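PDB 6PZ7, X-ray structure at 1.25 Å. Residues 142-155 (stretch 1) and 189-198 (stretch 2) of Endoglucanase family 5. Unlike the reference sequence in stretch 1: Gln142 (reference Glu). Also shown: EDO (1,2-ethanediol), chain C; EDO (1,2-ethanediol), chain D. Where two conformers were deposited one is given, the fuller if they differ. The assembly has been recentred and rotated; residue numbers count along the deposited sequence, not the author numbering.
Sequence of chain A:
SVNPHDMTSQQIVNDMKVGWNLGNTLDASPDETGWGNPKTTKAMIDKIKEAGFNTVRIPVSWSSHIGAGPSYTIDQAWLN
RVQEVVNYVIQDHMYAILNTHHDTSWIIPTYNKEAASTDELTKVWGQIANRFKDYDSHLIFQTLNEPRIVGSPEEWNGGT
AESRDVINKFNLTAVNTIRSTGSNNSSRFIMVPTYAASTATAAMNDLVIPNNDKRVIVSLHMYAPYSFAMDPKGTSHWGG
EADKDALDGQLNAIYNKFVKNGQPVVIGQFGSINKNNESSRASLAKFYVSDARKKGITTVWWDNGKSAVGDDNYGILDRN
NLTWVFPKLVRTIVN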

# COMPACT_ATOMS: atom_id res chain seq x y z
N GLN A 142 -5.75 0.08 -5.80
CA GLN A 142 -5.47 -1.01 -4.88
C GLN A 142 -6.79 -1.26 -4.14
O GLN A 142 -7.33 -0.37 -3.48
CB GLN A 142 -4.34 -0.61 -3.95
CG GLN A 142 -4.10 -1.55 -2.80
CD GLN A 142 -3.14 -0.96 -1.77
OE1 GLN A 142 -3.49 -0.87 -0.56
NE2 GLN A 142 -2.01 -0.58 -2.18
N THR A 143 -7.34 -2.45 -4.28
CA THR A 143 -8.72 -2.70 -3.87
C THR A 143 -8.94 -2.50 -2.38
O THR A 143 -9.94 -1.89 -1.97
CB THR A 143 -9.12 -4.12 -4.29
OG1 THR A 143 -8.19 -5.02 -3.72
CG2 THR A 143 -9.20 -4.27 -5.80
N LEU A 144 -8.02 -3.03 -1.57
CA LEU A 144 -8.11 -3.13 -0.13
C LEU A 144 -6.71 -2.96 0.42
O LEU A 144 -5.72 -3.28 -0.26
CB LEU A 144 -8.64 -4.51 0.28
CG LEU A 144 -9.99 -4.95 -0.29
CD1 LEU A 144 -10.23 -6.41 -0.01
CD2 LEU A 144 -11.09 -4.09 0.31
N ASN A 145 -6.60 -2.51 1.68
CA ASN A 145 -5.29 -2.30 2.31
C ASN A 145 -4.83 -3.55 3.05
O ASN A 145 -4.03 -4.34 2.52
CB ASN A 145 -5.40 -1.10 3.26
CG ASN A 145 -4.15 -0.92 4.07
OD1 ASN A 145 -3.06 -0.98 3.53
ND2 ASN A 145 -4.28 -0.67 5.35
N GLU A 146 -5.31 -3.77 4.26
CA GLU A 146 -4.97 -4.92 5.09
C GLU A 146 -6.26 -5.56 5.58
O GLU A 146 -6.62 -5.49 6.78
CB GLU A 146 -4.10 -4.48 6.26
CG GLU A 146 -2.72 -4.02 5.78
CD GLU A 146 -1.77 -3.62 6.86
OE1 GLU A 146 -2.16 -3.60 8.05
OE2 GLU A 146 -0.60 -3.27 6.56
N PRO A 147 -7.05 -6.11 4.67
CA PRO A 147 -8.39 -6.59 5.06
C PRO A 147 -8.24 -7.75 6.03
O PRO A 147 -7.48 -8.69 5.80
CB PRO A 147 -9.00 -7.04 3.73
CG PRO A 147 -7.82 -7.39 2.84
CD PRO A 147 -6.76 -6.34 3.24
N ARG A 148 -9.00 -7.71 7.12
CA ARG A 148 -8.78 -8.62 8.23
C ARG A 148 -9.90 -8.48 9.24
O ARG A 148 -10.76 -7.59 9.12
CB ARG A 148 -7.44 -8.32 8.88
CG ARG A 148 -7.40 -6.99 9.64
CD ARG A 148 -5.98 -6.56 9.96
NE ARG A 148 -5.92 -5.40 10.83
CZ ARG A 148 -6.07 -4.16 10.42
NH1 ARG A 148 -6.25 -3.85 9.17
NH2 ARG A 148 -6.05 -3.18 11.34
N ILE A 149 -9.88 -9.35 10.24
CA ILE A 149 -10.79 -9.30 11.38
C ILE A 149 -10.04 -8.74 12.58
O ILE A 149 -9.21 -9.42 13.20
CB ILE A 149 -11.41 -10.68 11.69
CG1 ILE A 149 -12.13 -11.22 10.45
CG2 ILE A 149 -12.35 -10.57 12.91
CD1 ILE A 149 -13.28 -10.46 10.01
N VAL A 150 -10.27 -7.47 12.88
CA VAL A 150 -9.56 -6.82 13.96
C VAL A 150 -9.96 -7.48 15.28
O VAL A 150 -11.15 -7.70 15.57
CB VAL A 150 -9.86 -5.32 13.98
CG1 VAL A 150 -9.20 -4.66 15.18
CG2 VAL A 150 -9.41 -4.67 12.68
N GLY A 151 -8.96 -7.81 16.10
CA GLY A 151 -9.18 -8.49 17.35
C GLY A 151 -9.22 -9.99 17.26
O GLY A 151 -9.28 -10.64 18.32
N SER A 152 -9.16 -10.57 16.08
CA SER A 152 -9.14 -12.01 16.06
C SER A 152 -7.74 -12.53 16.37
O SER A 152 -6.72 -11.85 16.18
CB SER A 152 -9.60 -12.53 14.73
OG SER A 152 -8.66 -12.19 13.76
N PRO A 153 -7.66 -13.76 16.89
CA PRO A 153 -6.33 -14.30 17.22
C PRO A 153 -5.40 -14.35 16.02
O PRO A 153 -4.19 -14.25 16.19
CB PRO A 153 -6.63 -15.72 17.74
CG PRO A 153 -8.04 -15.62 18.28
CD PRO A 153 -8.74 -14.67 17.32
N GLU A 154 -5.94 -14.55 14.83
CA GLU A 154 -5.18 -14.71 13.60
C GLU A 154 -4.96 -13.42 12.83
O GLU A 154 -4.44 -13.45 11.70
CB GLU A 154 -5.81 -15.77 12.70
CG GLU A 154 -5.95 -17.16 13.32
CD GLU A 154 -7.22 -17.35 14.13
OE1 GLU A 154 -8.08 -16.48 14.26
OE2 GLU A 154 -7.36 -18.49 14.67
N GLU A 155 -5.33 -12.27 13.40
CA GLU A 155 -5.26 -10.99 12.71
C GLU A 155 -3.92 -10.76 12.05
O GLU A 155 -3.87 -10.27 10.91
CB GLU A 155 -5.61 -9.87 13.70
CG GLU A 155 -5.60 -8.49 13.08
CD GLU A 155 -5.91 -7.35 14.04
OE1 GLU A 155 -6.15 -7.60 15.24
OE2 GLU A 155 -5.93 -6.17 13.55
N PHE A 189 -4.27 -1.12 -14.27
CA PHE A 189 -3.62 -2.08 -13.37
C PHE A 189 -4.18 -1.94 -11.97
O PHE A 189 -4.45 -0.83 -11.49
CB PHE A 189 -2.10 -1.93 -13.44
CG PHE A 189 -1.56 -2.29 -14.78
CD1 PHE A 189 -1.54 -1.36 -15.82
CD2 PHE A 189 -1.21 -3.60 -15.09
CE1 PHE A 189 -1.13 -1.73 -17.11
CE2 PHE A 189 -0.77 -3.95 -16.36
CZ PHE A 189 -0.76 -3.01 -17.35
N ILE A 190 -4.38 -3.09 -11.32
CA ILE A 190 -5.07 -3.18 -10.04
C ILE A 190 -4.24 -4.03 -9.10
O ILE A 190 -3.88 -5.16 -9.45
CB ILE A 190 -6.51 -3.74 -10.17
CG1 ILE A 190 -7.36 -2.91 -11.12
CG2 ILE A 190 -7.16 -3.82 -8.80
CD1 ILE A 190 -8.69 -3.51 -11.52
N MET A 191 -3.97 -3.51 -7.91
CA MET A 191 -3.32 -4.26 -6.84
C MET A 191 -4.37 -4.87 -5.91
O MET A 191 -5.34 -4.20 -5.53
CB MET A 191 -2.39 -3.35 -6.03
CG MET A 191 -1.11 -3.02 -6.76
SD MET A 191 -0.17 -1.62 -6.07
CE MET A 191 0.15 -2.21 -4.42
N VAL A 192 -4.16 -6.14 -5.53
CA VAL A 192 -5.04 -6.84 -4.58
C VAL A 192 -4.20 -7.50 -3.50
O VAL A 192 -3.17 -8.13 -3.83
CB VAL A 192 -5.92 -7.91 -5.27
CG1 VAL A 192 -6.79 -7.25 -6.32
CG2 VAL A 192 -5.13 -9.10 -5.86
N PRO A 193 -4.57 -7.36 -2.22
CA PRO A 193 -3.79 -7.98 -1.15
C PRO A 193 -4.29 -9.36 -0.76
O PRO A 193 -5.45 -9.72 -0.99
CB PRO A 193 -4.02 -7.00 0.03
CG PRO A 193 -5.47 -6.57 -0.18
CD PRO A 193 -5.62 -6.44 -1.69
N THR A 194 -3.39 -10.11 -0.11
CA THR A 194 -3.72 -11.24 0.75
C THR A 194 -4.46 -10.71 2.00
O THR A 194 -4.55 -9.50 2.25
CB THR A 194 -2.43 -11.92 1.17
OG1 THR A 194 -1.62 -10.91 1.79
CG2 THR A 194 -1.67 -12.55 0.01
N TYR A 195 -4.90 -11.64 2.85
CA TYR A 195 -5.41 -11.31 4.18
C TYR A 195 -4.36 -10.46 4.89
O TYR A 195 -3.21 -10.86 5.01
CB TYR A 195 -5.65 -12.61 4.98
CG TYR A 195 -6.23 -12.33 6.36
CD1 TYR A 195 -5.43 -11.94 7.41
CD2 TYR A 195 -7.59 -12.47 6.61
CE1 TYR A 195 -5.94 -11.66 8.67
CE2 TYR A 195 -8.12 -12.19 7.87
CZ TYR A 195 -7.29 -11.81 8.89
OH TYR A 195 -7.80 -11.51 10.15
N ALA A 196 -4.78 -9.27 5.35
CA ALA A 196 -3.94 -8.30 6.05
C ALA A 196 -2.72 -7.84 5.25
O ALA A 196 -1.79 -7.30 5.84
CB ALA A 196 -3.54 -8.78 7.44
N ALA A 197 -2.69 -8.08 3.95
CA ALA A 197 -1.49 -7.90 3.14
C ALA A 197 -0.32 -8.71 3.68
O ALA A 197 0.84 -8.38 3.50
CB ALA A 197 -1.13 -6.43 2.89
N SER A 198 -0.63 -9.82 4.37
CA SER A 198 0.36 -10.66 5.01
C SER A 198 1.16 -11.48 4.02
O SER A 198 0.65 -12.00 3.03
CB SER A 198 -0.36 -11.61 5.96
OG SER A 198 0.55 -12.42 6.68
C1 EDO C . 0.49 -2.57 10.24
O1 EDO C . -0.76 -2.10 9.72
C2 EDO C . 1.57 -2.52 9.17
O2 EDO C . 1.39 -3.57 8.22
C1 EDO D . 1.58 -6.56 8.45
O1 EDO D . 2.68 -5.70 8.18
C2 EDO D . 1.17 -7.21 7.13
O2 EDO D . 0.11 -8.07 7.51
O HOH W 1 -9.32 -13.98 10.91

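Three hydrogen bonds join the stretches, and each uses a backbone N-H as donor. At the start, Gln142 and Met191 pair as a parallel beta bridge. Thr143 N donates to Met191 O at 2.9 Å. The same carbonyl takes a CA-H...O contact from Gln142 CA, with Gln142 CA 3.3 Å from Met191 O, so Met191 O serves two neighbouring residues. Further along, Ala196 N donates to Pro147 O at 2.8 Å. The third bond has a side-chain acceptor: Ile149 N points almost straight at Tyr195 OH, at 3.0 Å.

Side-chain packing adds to these bonds. Its apolar part centres on Pro193, which points toward stretch 1 and is well covered by it. Pro193 CG lies 3.7 Å from Pro147 CD and 3.8 Å from Leu144 CB. These are ordinary van der Waals distances, and a proline ring has no polar group to leave unsatisfied here. At the bridge, the side chains of Gln142 and Met191 lie on the same face of the sheet, and Gln142 NE2 makes a plain van der Waals approach to Met191 CE at 3.5 Å. Thr143 CG2, a methyl, lies 3.7 Å from Ile190 CG2. Gln142 differs from the reference glutamate.

Tyr195 has the largest area covered by the other stretch. Its CA-to-CB bond points away, but the long side chain brings the hydroxyl back. Pro147 O lies over one ring face. Glu155 O sits at the ring edge, 3.4 Å from Tyr195 CE1. A water hydrogen-bonds to Tyr195 OH at 3.0 Å and weakly to Ser152 OG at 3.4 Å.

Polar contacts within stretch 1 brace the loop around Tyr195. Arg148 starts toward stretch 2, but its end leads away. There Arg148 NE forms a salt bridge with Glu155 OE2 at 2.8 Å, and Arg148 NH1 donates to Glu146 O at 2.9 Å. Gly151 N donates to Glu155 OE1 at 2.9 Å.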